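Local coordinates for protein elongation factor G (Thermus thermophilus, PDB 2DY1) that binds GTP with magnesium and probably acts as a GTPase that drives the elongation phase of protein synthesis, at residues Ala251-Glu256 with Leu262-Leu267. Numbering follows the deposited sequence.
Sequences ALASGE and LPLLEL. With GTP (guanosine-5'-triphosphate), chain C.
A251 and A253 both turn their methyls toward helix 261-271, A251 against L264 and L267, A253 against L264. A251 CB lies 3.6 Å from L267 CD2 and 4.1 Å from L264 CD1, two methyls set roughly at right angles as seen from it. The other branch of L264 reaches forward, its CD2 lying 4.3 Å from A253 CB. CG of L264 is anti to the backbone N (chi1 169°), which extends the isobutyl group off the helix and gives each alanine its own methyl. V132 of strand 129-134 and L25 of helix 22-32 also touch L264. This is the end of a strand in the P-loop GTPase fold: 248-252 lies in the central sheet, helix 261-271 packs on it, and the connecting loop grips the guanine nucleotide. Here S254 OG donates to GTP O6 at 2.6 Å, while R257 N and, weakly, E256 N bond the same hydroxyl. E256 lays CB over the guanine face, 3.5 Å from GTP C6, with CG above N3 and C2, then bends at chi2 (75°) so that OE1 accepts from ribose O2' at 2.6 Å. An alanine in place of E256 would probably leave that hydroxyl without its carboxylate acceptor and N3 and C2 without their CG cover.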
# COMPACT_ATOMS: atom_id res chain seq x y z
N ALA A 251 -19.49 -11.91 -14.82
CA ALA A 251 -19.93 -11.32 -16.07
C ALA A 251 -18.78 -11.36 -17.08
O ALA A 251 -17.62 -11.53 -16.71
CB ALA A 251 -20.37 -9.87 -15.84
N LEU A 252 -19.15 -11.21 -18.34
CA LEU A 252 -18.17 -11.20 -19.42
C LEU A 252 -18.30 -9.88 -20.16
O LEU A 252 -19.39 -9.52 -20.63
CB LEU A 252 -18.50 -12.38 -20.36
CG LEU A 252 -17.69 -12.77 -21.59
CD1 LEU A 252 -16.23 -13.02 -21.24
CD2 LEU A 252 -18.34 -14.05 -22.14
N ALA A 253 -17.20 -9.13 -20.27
CA ALA A 253 -17.24 -7.86 -21.00
C ALA A 253 -15.83 -7.46 -21.40
O ALA A 253 -14.87 -7.82 -20.73
CB ALA A 253 -17.87 -6.75 -20.12
N SER A 254 -15.73 -6.71 -22.49
CA SER A 254 -14.43 -6.24 -22.97
C SER A 254 -14.60 -4.81 -23.48
O SER A 254 -15.46 -4.54 -24.31
CB SER A 254 -13.91 -7.10 -24.12
OG SER A 254 -12.85 -6.43 -24.78
N GLY A 255 -13.80 -3.89 -22.95
CA GLY A 255 -13.91 -2.53 -23.44
C GLY A 255 -13.19 -2.38 -24.78
O GLY A 255 -13.50 -1.48 -25.55
N GLU A 256 -12.28 -3.30 -25.07
CA GLU A 256 -11.50 -3.25 -26.31
C GLU A 256 -12.35 -3.74 -27.48
O GLU A 256 -12.35 -3.13 -28.54
CB GLU A 256 -10.26 -4.13 -26.16
CG GLU A 256 -9.22 -3.98 -27.25
CD GLU A 256 -8.44 -2.69 -27.12
OE1 GLU A 256 -8.09 -2.33 -25.97
OE2 GLU A 256 -8.18 -2.05 -28.16
N LEU A 262 -22.72 -2.19 -21.72
CA LEU A 262 -23.92 -1.69 -21.04
C LEU A 262 -24.57 -2.83 -20.24
O LEU A 262 -25.12 -2.59 -19.18
CB LEU A 262 -24.88 -1.02 -22.04
CG LEU A 262 -24.29 0.31 -22.58
CD1 LEU A 262 -25.23 0.95 -23.60
CD2 LEU A 262 -24.02 1.28 -21.41
N PRO A 263 -24.52 -4.08 -20.74
CA PRO A 263 -25.12 -5.16 -19.93
C PRO A 263 -24.39 -5.27 -18.57
O PRO A 263 -25.00 -5.62 -17.55
CB PRO A 263 -24.89 -6.39 -20.80
CG PRO A 263 -25.10 -5.84 -22.18
CD PRO A 263 -24.34 -4.51 -22.14
N LEU A 264 -23.08 -5.00 -18.55
CA LEU A 264 -22.32 -5.04 -17.29
C LEU A 264 -22.83 -3.94 -16.36
O LEU A 264 -22.98 -4.16 -15.15
CB LEU A 264 -20.82 -4.82 -17.55
CG LEU A 264 -19.94 -4.59 -16.32
CD1 LEU A 264 -19.93 -5.85 -15.47
CD2 LEU A 264 -18.52 -4.24 -16.74
N LEU A 265 -23.10 -2.76 -16.91
CA LEU A 265 -23.60 -1.67 -16.09
C LEU A 265 -24.97 -2.02 -15.50
O LEU A 265 -25.24 -1.75 -14.32
CB LEU A 265 -23.66 -0.40 -16.93
CG LEU A 265 -23.96 0.91 -16.19
CD1 LEU A 265 -23.01 1.11 -15.02
CD2 LEU A 265 -23.83 2.06 -17.20
N GLU A 266 -25.83 -2.63 -16.31
CA GLU A 266 -27.15 -3.03 -15.85
C GLU A 266 -27.01 -4.08 -14.75
O GLU A 266 -27.73 -4.05 -13.74
CB GLU A 266 -27.98 -3.56 -17.02
CG GLU A 266 -28.27 -2.48 -18.07
CD GLU A 266 -28.97 -3.02 -19.32
OE1 GLU A 266 -28.60 -4.11 -19.79
OE2 GLU A 266 -29.88 -2.33 -19.84
N LEU A 267 -26.07 -5.00 -14.92
CA LEU A 267 -25.84 -6.03 -13.91
C LEU A 267 -25.32 -5.42 -12.60
O LEU A 267 -25.65 -5.89 -11.52
CB LEU A 267 -24.88 -7.10 -14.44
CG LEU A 267 -24.51 -8.25 -13.51
CD1 LEU A 267 -25.76 -9.05 -13.13
CD2 LEU A 267 -23.50 -9.16 -14.20
PG GTP C . -3.57 -1.31 -14.72
O1G GTP C . -2.02 -1.11 -15.10
O2G GTP C . -4.24 0.13 -14.49
O3G GTP C . -3.77 -2.21 -13.57
O3B GTP C . -4.17 -1.92 -16.08
PB GTP C . -5.73 -1.98 -16.44
O1B GTP C . -6.35 -3.11 -15.70
O2B GTP C . -6.34 -0.64 -16.28
O3A GTP C . -5.69 -2.45 -17.98
PA GTP C . -5.73 -1.45 -19.23
O1A GTP C . -7.13 -0.98 -19.42
O2A GTP C . -4.66 -0.43 -19.07
O5' GTP C . -5.37 -2.41 -20.46
C5' GTP C . -4.02 -2.86 -20.61
C4' GTP C . -3.82 -3.43 -22.01
O4' GTP C . -4.84 -4.42 -22.20
C3' GTP C . -4.06 -2.34 -23.06
O3' GTP C . -3.24 -2.61 -24.20
C2' GTP C . -5.53 -2.53 -23.40
O2' GTP C . -5.77 -2.10 -24.75
C1' GTP C . -5.60 -4.06 -23.37
N9 GTP C . -6.98 -4.58 -23.23
C8 GTP C . -7.85 -4.24 -22.29
N7 GTP C . -8.94 -5.00 -22.40
C5 GTP C . -8.76 -5.83 -23.42
C6 GTP C . -9.53 -6.83 -23.99
O6 GTP C . -10.63 -7.15 -23.53
N1 GTP C . -9.03 -7.52 -25.11
C2 GTP C . -7.76 -7.19 -25.61
N2 GTP C . -7.28 -7.84 -26.67
N3 GTP C . -7.04 -6.22 -25.03
C4 GTP C . -7.51 -5.55 -23.96